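Local coordinates for protein diaminopimelate decarboxylase (Helicobacter pylori, PDB 2QGH) that probably catalyses the pyridoxal-5'-phosphate-dependent decarboxylation of meso-diaminopimelate to L-lysine, the final step of lysine biosynthesis, at residues S153-P158 against I168-K173; I160-H165 against S208-L213; V106-G111 against F127-S132; L237-V242 against D273-C278. All blocks are in the same frame, centred on the assembly; numbering follows the deposited sequence.

Contact 1 of 4, residues S153-P158 against I168-K173; sequences SIRINP and ISTGLK. With LYS (lysine), chain C.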
# COMPACT_ATOMS: atom_id res chain seq x y z
N SER A 153 27.52 7.77 -10.78
CA SER A 153 27.23 9.12 -10.34
C SER A 153 27.15 8.96 -8.83
O SER A 153 26.91 7.86 -8.34
CB SER A 153 25.88 9.58 -10.89
OG SER A 153 25.48 10.83 -10.33
N ILE A 154 27.37 10.02 -8.07
CA ILE A 154 27.27 9.89 -6.63
C ILE A 154 26.27 10.88 -6.10
O ILE A 154 26.34 12.06 -6.39
CB ILE A 154 28.65 10.08 -5.95
CG1 ILE A 154 29.58 8.92 -6.35
CG2 ILE A 154 28.49 10.08 -4.44
CD1 ILE A 154 30.92 8.90 -5.65
N ARG A 155 25.32 10.37 -5.33
CA ARG A 155 24.28 11.20 -4.74
C ARG A 155 24.75 11.80 -3.42
O ARG A 155 25.13 11.07 -2.51
CB ARG A 155 23.01 10.37 -4.51
CG ARG A 155 21.86 11.15 -3.91
CD ARG A 155 20.59 10.32 -3.80
NE ARG A 155 19.48 11.11 -3.30
CZ ARG A 155 18.24 10.66 -3.14
NH1 ARG A 155 17.92 9.41 -3.46
NH2 ARG A 155 17.30 11.48 -2.66
N ILE A 156 24.73 13.12 -3.32
CA ILE A 156 25.15 13.73 -2.07
C ILE A 156 23.96 14.28 -1.32
O ILE A 156 22.98 14.75 -1.91
CB ILE A 156 26.20 14.87 -2.27
CG1 ILE A 156 25.51 16.17 -2.68
CG2 ILE A 156 27.23 14.46 -3.32
CD1 ILE A 156 24.83 16.11 -4.02
N ASN A 157 24.04 14.20 0.00
CA ASN A 157 22.99 14.71 0.87
C ASN A 157 23.48 16.10 1.28
O ASN A 157 24.34 16.23 2.15
CB ASN A 157 22.84 13.78 2.08
CG ASN A 157 21.65 14.13 2.94
OD1 ASN A 157 21.05 13.26 3.56
ND2 ASN A 157 21.31 15.42 2.99
N PRO A 158 22.96 17.15 0.63
CA PRO A 158 23.36 18.53 0.94
C PRO A 158 22.81 19.00 2.29
O PRO A 158 22.92 20.17 2.64
CB PRO A 158 22.78 19.31 -0.22
CG PRO A 158 21.46 18.62 -0.41
CD PRO A 158 21.85 17.15 -0.35
N ILE A 168 8.20 12.07 2.16
CA ILE A 168 8.74 12.29 0.83
C ILE A 168 9.80 13.40 0.85
O ILE A 168 10.11 13.99 -0.18
CB ILE A 168 7.63 12.67 -0.17
CG1 ILE A 168 6.98 13.99 0.25
CG2 ILE A 168 6.59 11.55 -0.24
CD1 ILE A 168 6.00 14.54 -0.77
N SER A 169 10.33 13.68 2.03
CA SER A 169 11.38 14.68 2.19
C SER A 169 12.64 13.82 2.31
O SER A 169 12.72 12.97 3.20
CB SER A 169 11.16 15.49 3.46
OG SER A 169 12.01 16.62 3.49
N THR A 170 13.61 14.03 1.44
CA THR A 170 14.80 13.19 1.46
C THR A 170 16.16 13.90 1.47
O THR A 170 17.20 13.25 1.41
CB THR A 170 14.76 12.23 0.23
OG1 THR A 170 14.76 12.99 -0.98
CG2 THR A 170 13.50 11.38 0.26
N GLY A 171 16.15 15.23 1.57
CA GLY A 171 17.40 15.98 1.56
C GLY A 171 18.07 16.33 2.88
O GLY A 171 19.08 17.03 2.89
N LEU A 172 17.51 15.86 3.98
CA LEU A 172 18.08 16.15 5.28
C LEU A 172 19.08 15.06 5.63
O LEU A 172 19.00 13.95 5.11
CB LEU A 172 16.96 16.22 6.32
CG LEU A 172 16.97 17.42 7.27
CD1 LEU A 172 17.15 18.71 6.48
CD2 LEU A 172 15.68 17.44 8.06
N LYS A 173 20.03 15.37 6.51
CA LYS A 173 21.05 14.39 6.91
C LYS A 173 20.39 13.22 7.64
O LYS A 173 20.94 12.12 7.73
CB LYS A 173 22.09 15.05 7.82
CG LYS A 173 21.65 15.23 9.28
CD LYS A 173 20.39 16.09 9.41
CE LYS A 173 19.90 16.15 10.85
NZ LYS A 173 19.48 14.82 11.37
N LYS C . 5.07 8.11 -3.08
CA LYS C . 5.16 9.56 -2.71
C LYS C . 3.83 10.26 -2.96
O LYS C . 2.83 9.53 -3.17
CB LYS C . 6.28 10.23 -3.52
CG LYS C . 7.67 9.71 -3.19
CD LYS C . 8.71 10.10 -4.22
CE LYS C . 10.08 9.55 -3.81
NZ LYS C . 11.16 9.73 -4.84
OXT LYS C . 3.78 11.51 -2.93
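Asn157 meets Gly171 where the chain, just off the end of strand 150-155, comes back past itself; their CA atoms are 5.8 Å apart. The Asn157 side chain, with CG anti to the backbone N (chi1 -172°), reaches across to the returning loop. Its amide group ends against the backbone carbonyls of Gly171 and Leu172, with Asn157 CG 3.4 Å from Leu172 O. Gly171 brings its backbone carbonyl beside this amide, and the backbone of Pro158, next in the chain after Asn157, passes the same carbonyl more distantly.

Arg155 makes the second half of the contact. Its chain runs straight out from the strand and crosses the Thr170 side chain at about a right angle, bringing Thr170 OG1 to the guanidinium edge, 3.4 Å from Arg155 NH2. Both groups find their stronger partner in the carbonyl oxygen of His205, to which each is hydrogen-bonded, while Arg155 NH1 forms a salt bridge with Glu131. The side chain of Arg155 also touches the cofactor.

Farther along the loop, Ile168 lines the lysine pocket, its CG2 3.5 Å from CA of the bound lysine. Ser169 and Thr170 touch Ser351 of the second subunit. Strand 150-155 itself sits between strands 127-130 and 197-203 of the barrel, with Ile154 and Ile156 packed against helix 181-193.

Contact 2 of 4, residues I160-H165 against S208-L213; sequences IDAKTH and SQLLDL. With PLP (pyridoxal-5'-phosphate), chain B; LYS (lysine), chain C.
Thr164 and Ser208 join two loops above the C-terminal ends of neighbouring strands, 150-155 and 197-203, in the TIM-like eight-stranded barrel that binds the cofactor. The hydrogen bond between them is short and well directed. Thr164 OG1 donates to Ser208 O at 2.7 Å, nearly along the C=O axis, with a C=O...donor angle of 171°. The hydroxyl gets there because OG1 stands anti to the Thr164 backbone N (chi1 -177°), leaving the rest of the side chain to face Leu210.

Apolar packing follows directly. Leu210 CD2 presses on Ala162 CB at 3.5 Å, closer than usual for two carbons, and also meets Thr164 CB at 3.7 Å; the Thr164 and Leu210 side chains cross at about a right angle. Leu210 also touches Ile216 of helix 213-232.

Charge pairing comes at the outer end. Lys163, whose chain bends at chi3, brings NZ to 3.9 Å from Asp212 OD1, a long salt bridge on the exposed side. Asp212 has a second task as the N-cap of helix 213-232, where OD2 takes the backbone N-H of Glu214.

At the other end the segment enters the active site. Ser208 OG donates a 2.7 Å hydrogen bond to phosphate oxygen O3P of pyridoxal-5'-phosphate and is also bonded to Arg282 NH2, while Ser208 CB lies 3.9 Å from CD of the bound lysine.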
# COMPACT_ATOMS: atom_id res chain seq x y z
N ILE A 160 19.78 19.60 3.44
CA ILE A 160 18.86 20.73 3.32
C ILE A 160 17.41 20.26 3.40
O ILE A 160 17.02 19.28 2.77
CB ILE A 160 19.08 21.48 1.98
CG1 ILE A 160 20.51 22.01 1.89
CG2 ILE A 160 18.10 22.65 1.88
CD1 ILE A 160 20.85 22.65 0.57
N ASP A 161 16.62 20.97 4.20
CA ASP A 161 15.20 20.66 4.40
C ASP A 161 14.40 21.11 3.17
O ASP A 161 14.34 22.30 2.87
CB ASP A 161 14.71 21.38 5.66
CG ASP A 161 13.27 21.06 6.00
OD1 ASP A 161 13.04 20.36 7.00
OD2 ASP A 161 12.37 21.52 5.26
N ALA A 162 13.79 20.16 2.47
CA ALA A 162 13.02 20.48 1.27
C ALA A 162 11.67 21.14 1.57
O ALA A 162 11.00 21.64 0.67
CB ALA A 162 12.80 19.21 0.46
N LYS A 163 11.29 21.16 2.85
CA LYS A 163 10.03 21.76 3.27
C LYS A 163 8.82 21.08 2.64
O LYS A 163 8.02 21.73 1.94
CB LYS A 163 10.02 23.26 2.94
CG LYS A 163 11.00 24.10 3.76
CD LYS A 163 10.78 25.59 3.53
CE LYS A 163 9.36 26.00 3.92
NZ LYS A 163 9.11 27.46 3.78
N THR A 164 8.68 19.79 2.89
CA THR A 164 7.56 19.01 2.36
C THR A 164 7.09 18.02 3.42
O THR A 164 7.34 18.21 4.61
CB THR A 164 8.00 18.26 1.08
OG1 THR A 164 6.88 17.56 0.51
CG2 THR A 164 9.11 17.27 1.40
N HIS A 165 6.40 16.97 3.00
CA HIS A 165 5.93 15.95 3.95
C HIS A 165 7.15 15.11 4.35
O HIS A 165 7.97 14.75 3.51
CB HIS A 165 4.85 15.07 3.29
CG HIS A 165 4.20 14.11 4.24
ND1 HIS A 165 4.89 13.09 4.87
CD2 HIS A 165 2.92 14.00 4.66
CE1 HIS A 165 4.06 12.41 5.63
NE2 HIS A 165 2.86 12.94 5.53
N SER A 208 10.08 15.48 -2.47
CA SER A 208 9.01 15.41 -3.46
C SER A 208 7.86 16.37 -3.12
O SER A 208 7.68 16.75 -1.97
CB SER A 208 8.47 13.97 -3.54
OG SER A 208 7.52 13.85 -4.58
N GLN A 209 7.09 16.74 -4.14
CA GLN A 209 5.96 17.64 -3.98
C GLN A 209 6.42 18.94 -3.34
O GLN A 209 5.83 19.43 -2.38
CB GLN A 209 4.87 16.97 -3.13
CG GLN A 209 3.60 17.81 -2.87
CD GLN A 209 2.97 18.37 -4.13
OE1 GLN A 209 2.98 17.73 -5.18
NE2 GLN A 209 2.39 19.56 -4.03
N LEU A 210 7.50 19.51 -3.88
CA LEU A 210 8.07 20.75 -3.37
C LEU A 210 7.39 21.97 -3.99
O LEU A 210 7.25 22.06 -5.21
CB LEU A 210 9.57 20.80 -3.67
CG LEU A 210 10.40 19.60 -3.22
CD1 LEU A 210 11.87 19.90 -3.43
CD2 LEU A 210 10.13 19.30 -1.75
N LEU A 211 6.97 22.91 -3.14
CA LEU A 211 6.32 24.12 -3.62
C LEU A 211 7.23 25.34 -3.49
O LEU A 211 6.96 26.39 -4.07
CB LEU A 211 5.02 24.37 -2.85
CG LEU A 211 3.80 23.45 -3.05
CD1 LEU A 211 3.42 23.37 -4.52
CD2 LEU A 211 4.10 22.08 -2.51
N ASP A 212 8.31 25.21 -2.72
CA ASP A 212 9.24 26.32 -2.55
C ASP A 212 10.53 26.06 -3.34
O ASP A 212 11.20 25.04 -3.14
CB ASP A 212 9.56 26.52 -1.06
CG ASP A 212 10.39 27.76 -0.80
OD1 ASP A 212 10.83 27.97 0.35
OD2 ASP A 212 10.62 28.54 -1.76
N LEU A 213 10.86 26.99 -4.23
CA LEU A 213 12.06 26.86 -5.07
C LEU A 213 13.38 27.20 -4.38
O LEU A 213 14.44 26.93 -4.93
CB LEU A 213 11.90 27.74 -6.32
CG LEU A 213 13.09 27.80 -7.29
CD1 LEU A 213 13.32 26.43 -7.90
CD2 LEU A 213 12.81 28.82 -8.38
N1 PLP B . 14.47 11.16 -8.53
C2 PLP B . 14.71 10.48 -7.32
C2A PLP B . 16.06 9.97 -7.00
C3 PLP B . 13.60 10.27 -6.41
O3 PLP B . 13.77 9.60 -5.22
C4 PLP B . 12.33 10.75 -6.74
C4A PLP B . 11.34 10.72 -5.62
C5 PLP B . 12.09 11.41 -7.95
C6 PLP B . 13.19 11.64 -8.85
C5A PLP B . 10.78 11.74 -8.52
O4P PLP B . 10.31 12.93 -7.93
P PLP B . 9.01 13.50 -8.28
O1P PLP B . 7.82 12.55 -8.62
O2P PLP B . 9.34 14.43 -9.53
O3P PLP B . 8.56 14.34 -7.02
N LYS C . 5.07 8.11 -3.08
CA LYS C . 5.16 9.56 -2.71
C LYS C . 3.83 10.26 -2.96
O LYS C . 2.83 9.53 -3.17
CB LYS C . 6.28 10.23 -3.52
CG LYS C . 7.67 9.71 -3.19
CD LYS C . 8.71 10.10 -4.22
CE LYS C . 10.08 9.55 -3.81
NZ LYS C . 11.16 9.73 -4.84
OXT LYS C . 3.78 11.51 -2.93

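Contact 3 of 4, residues V106-G111 against F127-S132; sequences VFSGVG and FLNVES
Phe107 bonds the neighbouring strand through both of its backbone polar atoms, as expected for parallel pairing: Phe107 N donates to Phe127 O (3.1 Å, N-H...O 168°), and Asn129 N donates to Phe107 O (2.7 Å).

On one face of the sheet Val106 and Phe127 lie side by side. Val106 CG1 sits over the Phe127 ring as a CH-pi contact, 3.8 Å from the centroid and offset toward the rim. The ring meets it because CG takes the crowded position between the backbone N and the carbonyl carbon (chi1 60°). On the other face Phe107 packs loosely against Leu128, and both also touch helix 114-122, the connecting helix of this beta-alpha-beta unit, which supplies strands three and four of the barrel.

Toward the C-terminal ends of the strands polar groups take over. Asn129 ND2 gives a hydrogen bond to Ser108 OG at 3.2 Å, slightly out of the amide plane, while its OD1 is hydrogen-bonded to Ser153 OG. At the backbone angles of Gly109 a CB would be pressed against the carbonyl O of Ser108, which accounts for glycine here. Glu131 CG packs 3.5 Å from Gly109 O; the chain bends at chi2, and OE2 accepts a hydrogen bond from Gly178 N. A water bridges the ends, donating to Val110 O at 2.8 Å and accepting from Ser132 OG at 2.9 Å; Val110 also packs on Ile308 of the second subunit.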
# COMPACT_ATOMS: atom_id res chain seq x y z
N VAL A 106 18.97 6.05 -15.98
CA VAL A 106 19.81 6.23 -14.80
C VAL A 106 19.20 5.38 -13.69
O VAL A 106 17.99 5.31 -13.53
CB VAL A 106 19.90 7.72 -14.40
CG1 VAL A 106 20.59 8.50 -15.50
CG2 VAL A 106 18.52 8.29 -14.15
N PHE A 107 20.07 4.73 -12.92
CA PHE A 107 19.65 3.81 -11.86
C PHE A 107 20.04 4.29 -10.46
O PHE A 107 21.22 4.30 -10.10
CB PHE A 107 20.28 2.44 -12.16
CG PHE A 107 19.82 1.32 -11.28
CD1 PHE A 107 18.76 1.47 -10.38
CD2 PHE A 107 20.45 0.08 -11.37
CE1 PHE A 107 18.33 0.41 -9.59
CE2 PHE A 107 20.03 -1.00 -10.58
CZ PHE A 107 18.96 -0.83 -9.69
N SER A 108 19.04 4.71 -9.69
CA SER A 108 19.25 5.17 -8.32
C SER A 108 18.83 4.03 -7.39
O SER A 108 18.37 2.99 -7.84
CB SER A 108 18.39 6.40 -8.02
OG SER A 108 19.04 7.59 -8.45
N GLY A 109 19.00 4.23 -6.09
CA GLY A 109 18.61 3.20 -5.15
C GLY A 109 19.63 2.92 -4.07
O GLY A 109 20.81 2.64 -4.35
N VAL A 110 19.18 3.00 -2.83
CA VAL A 110 20.04 2.74 -1.69
C VAL A 110 20.17 1.23 -1.47
O VAL A 110 21.10 0.76 -0.82
CB VAL A 110 19.47 3.41 -0.41
CG1 VAL A 110 18.20 2.70 0.03
CG2 VAL A 110 20.50 3.39 0.68
N GLY A 111 19.24 0.47 -2.04
CA GLY A 111 19.29 -0.96 -1.86
C GLY A 111 19.37 -1.84 -3.10
O GLY A 111 18.70 -2.86 -3.17
N PHE A 127 24.23 5.54 -16.14
CA PHE A 127 25.09 5.40 -14.98
C PHE A 127 24.33 4.90 -13.79
O PHE A 127 23.09 4.92 -13.78
CB PHE A 127 25.80 6.74 -14.65
CG PHE A 127 24.87 7.90 -14.34
CD1 PHE A 127 23.95 7.82 -13.29
CD2 PHE A 127 24.97 9.09 -15.04
CE1 PHE A 127 23.16 8.92 -12.94
CE2 PHE A 127 24.18 10.20 -14.70
CZ PHE A 127 23.28 10.11 -13.65
N LEU A 128 25.08 4.40 -12.81
CA LEU A 128 24.50 3.92 -11.56
C LEU A 128 24.74 5.03 -10.56
O LEU A 128 25.87 5.50 -10.40
CB LEU A 128 25.19 2.63 -11.09
CG LEU A 128 24.59 1.29 -11.54
CD1 LEU A 128 24.82 1.08 -13.02
CD2 LEU A 128 25.22 0.16 -10.75
N ASN A 129 23.68 5.48 -9.90
CA ASN A 129 23.79 6.55 -8.92
C ASN A 129 23.90 5.88 -7.57
O ASN A 129 22.91 5.39 -7.02
CB ASN A 129 22.55 7.43 -9.00
CG ASN A 129 22.72 8.74 -8.27
OD1 ASN A 129 23.77 9.38 -8.36
ND2 ASN A 129 21.69 9.15 -7.55
N VAL A 130 25.12 5.84 -7.03
CA VAL A 130 25.35 5.16 -5.76
C VAL A 130 25.05 6.01 -4.53
O VAL A 130 25.30 7.22 -4.51
CB VAL A 130 26.80 4.61 -5.69
CG1 VAL A 130 27.26 4.22 -7.08
CG2 VAL A 130 27.72 5.62 -5.09
N GLU A 131 24.52 5.36 -3.50
CA GLU A 131 24.14 6.04 -2.28
C GLU A 131 25.01 5.68 -1.08
O GLU A 131 24.86 6.28 -0.01
CB GLU A 131 22.67 5.73 -1.98
CG GLU A 131 21.76 5.84 -3.20
CD GLU A 131 20.66 6.87 -3.03
OE1 GLU A 131 19.77 6.94 -3.91
OE2 GLU A 131 20.68 7.62 -2.03
N SER A 132 25.91 4.71 -1.24
CA SER A 132 26.78 4.33 -0.13
C SER A 132 28.16 3.91 -0.63
O SER A 132 28.31 3.48 -1.77
CB SER A 132 26.16 3.19 0.69
OG SER A 132 26.21 1.95 0.01
O HOH W 1 23.53 2.16 -1.13

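Contact 4 of 4, residues L237-V242 against D273-C278; sequences LRFFDV and DLTIIC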
# COMPACT_ATOMS: atom_id res chain seq x y z
N LEU A 237 33.71 15.14 -14.57
CA LEU A 237 32.24 15.20 -14.56
C LEU A 237 31.68 15.63 -15.90
O LEU A 237 32.23 16.51 -16.56
CB LEU A 237 31.75 16.18 -13.50
CG LEU A 237 32.13 15.90 -12.05
CD1 LEU A 237 31.63 17.06 -11.18
CD2 LEU A 237 31.54 14.58 -11.59
N ARG A 238 30.57 15.02 -16.30
CA ARG A 238 29.92 15.34 -17.56
C ARG A 238 28.44 15.67 -17.34
O ARG A 238 27.81 16.29 -18.20
CB ARG A 238 30.05 14.15 -18.53
CG ARG A 238 31.49 13.87 -19.00
CD ARG A 238 31.80 14.58 -20.34
NE ARG A 238 33.23 14.75 -20.61
CZ ARG A 238 33.71 15.30 -21.72
NH1 ARG A 238 32.89 15.72 -22.67
NH2 ARG A 238 35.02 15.46 -21.88
N PHE A 239 27.91 15.26 -16.19
CA PHE A 239 26.50 15.49 -15.84
C PHE A 239 26.29 16.12 -14.46
O PHE A 239 27.08 15.93 -13.53
CB PHE A 239 25.73 14.16 -15.86
CG PHE A 239 25.86 13.39 -17.14
CD1 PHE A 239 25.06 13.69 -18.24
CD2 PHE A 239 26.75 12.33 -17.25
CE1 PHE A 239 25.15 12.96 -19.42
CE2 PHE A 239 26.85 11.59 -18.42
CZ PHE A 239 26.04 11.90 -19.51
N PHE A 240 25.19 16.85 -14.34
CA PHE A 240 24.80 17.50 -13.09
C PHE A 240 23.31 17.15 -12.95
O PHE A 240 22.46 17.69 -13.66
CB PHE A 240 24.98 19.02 -13.19
CG PHE A 240 24.85 19.73 -11.86
CD1 PHE A 240 25.92 19.78 -10.97
CD2 PHE A 240 23.65 20.36 -11.51
CE1 PHE A 240 25.80 20.43 -9.75
CE2 PHE A 240 23.52 21.02 -10.29
CZ PHE A 240 24.60 21.06 -9.41
N ASP A 241 23.00 16.24 -12.03
CA ASP A 241 21.63 15.78 -11.84
C ASP A 241 20.92 16.41 -10.65
O ASP A 241 21.30 16.19 -9.51
CB ASP A 241 21.63 14.26 -11.69
CG ASP A 241 20.31 13.65 -12.08
OD1 ASP A 241 19.26 14.24 -11.77
OD2 ASP A 241 20.33 12.56 -12.69
N VAL A 242 19.85 17.16 -10.93
CA VAL A 242 19.08 17.82 -9.89
C VAL A 242 17.89 17.01 -9.36
O VAL A 242 17.16 17.46 -8.49
CB VAL A 242 18.53 19.18 -10.38
CG1 VAL A 242 19.68 20.06 -10.88
CG2 VAL A 242 17.51 18.97 -11.46
N ASP A 273 30.38 23.69 -17.20
CA ASP A 273 29.84 23.25 -18.47
C ASP A 273 29.50 21.76 -18.35
O ASP A 273 30.30 20.89 -18.66
CB ASP A 273 30.84 23.49 -19.60
CG ASP A 273 30.33 23.00 -20.95
OD1 ASP A 273 29.13 22.68 -21.05
OD2 ASP A 273 31.14 22.93 -21.90
N LEU A 274 28.29 21.49 -17.87
CA LEU A 274 27.81 20.13 -17.66
C LEU A 274 26.42 19.94 -18.21
O LEU A 274 25.66 20.90 -18.33
CB LEU A 274 27.79 19.82 -16.16
CG LEU A 274 29.14 19.80 -15.46
CD1 LEU A 274 28.95 19.66 -13.96
CD2 LEU A 274 29.96 18.66 -16.00
N THR A 275 26.09 18.70 -18.55
CA THR A 275 24.76 18.39 -19.07
C THR A 275 23.84 18.28 -17.86
O THR A 275 24.08 17.47 -16.96
CB THR A 275 24.75 17.05 -19.84
OG1 THR A 275 25.58 17.15 -21.00
CG2 THR A 275 23.31 16.70 -20.26
N ILE A 276 22.81 19.11 -17.83
CA ILE A 276 21.90 19.06 -16.71
C ILE A 276 20.89 17.93 -16.89
O ILE A 276 20.40 17.69 -17.99
CB ILE A 276 21.21 20.47 -16.50
CG1 ILE A 276 20.01 20.36 -15.56
CG2 ILE A 276 20.84 21.07 -17.84
CD1 ILE A 276 18.76 19.83 -16.22
N ILE A 277 20.62 17.22 -15.80
CA ILE A 277 19.67 16.12 -15.81
C ILE A 277 18.58 16.39 -14.78
O ILE A 277 18.86 16.79 -13.64
CB ILE A 277 20.32 14.76 -15.43
CG1 ILE A 277 21.34 14.33 -16.50
CG2 ILE A 277 19.24 13.70 -15.30
CD1 ILE A 277 21.96 12.96 -16.21
N CYS A 278 17.34 16.16 -15.19
CA CYS A 278 16.20 16.33 -14.30
C CYS A 278 15.48 14.99 -14.25
O CYS A 278 15.37 14.29 -15.26
CB CYS A 278 15.25 17.41 -14.82
SG CYS A 278 15.95 19.08 -14.94
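Phe239, Thr275 and Ile277 form the apolar patch on one face of the strand pair. Phe239 CD1 lies 3.7 Å from Thr275 CB and 3.8 Å from Ile277 CD1. Phe239 and Thr275 run side by side in the same direction, whereas the Phe239 and Ile277 side chains slant across each other. Phe240 and Ile276 point to the other face, where Leu274, just before its strand, packs against Phe240. The two methyls of Leu274 divide the work: CD1 packs on Phe240 CB at 4.1 Å, and CD2 goes to Leu237, against CB and the backbone carbonyl. At the far end Val242 CG2 touches Cys278 SG at 3.8 Å.

Between the faces runs a parallel ladder, in which Phe240 bonds through both its N and its O. Thr275 N donates to Arg238 O, Phe240 N to Thr275 O, Ile277 N to Phe240 O, and Val242 N to Ile277 O, the last three all at 2.9 Å. CA-H...O contacts, such as Phe239 CA to Thr275 O at 3.3 Å, reinforce it.

Asp241 marks the polar edge. Its carboxylate lies against Ile277 CG2, with OD1 hydrogen-bonded to Gly243 N and OD2 close to the like-charged carboxylate of Glu279.

Strands 239-241 and 275-278 are the seventh and eighth of the barrel, joined through helix 258-268, and cross at -27°. Leu237 and Phe240 pack on helix 213-232; strand 197-203 flanks strand 239-241, and Ile276 and Ile277 touch strand 59-64 where the barrel closes.

From the N terminus, contact 3 comes first, closing the crossover through helix 114-122 by pairing strands three and four. Contact 1 then folds the long loop after strand 150-155 back on that strand's end. Contact 2 starts inside this loop and ties it to the next one, after strand 197-203, so the two contacts cross along the chain; backbone hydrogen bonds join them, and both touch the bound lysine. Contact 4 closes the last crossover, through helix 258-268, by pairing strands seven and eight. Contacts 3 and 1 meet where neighbouring strands 127-130 and 150-155 pair, whereas contact 4 meets contact 3 across the barrel interior, where Phe127 touches Ile277, Asp241 and Phe239. Contact 2 touches neither contact 3 nor contact 4.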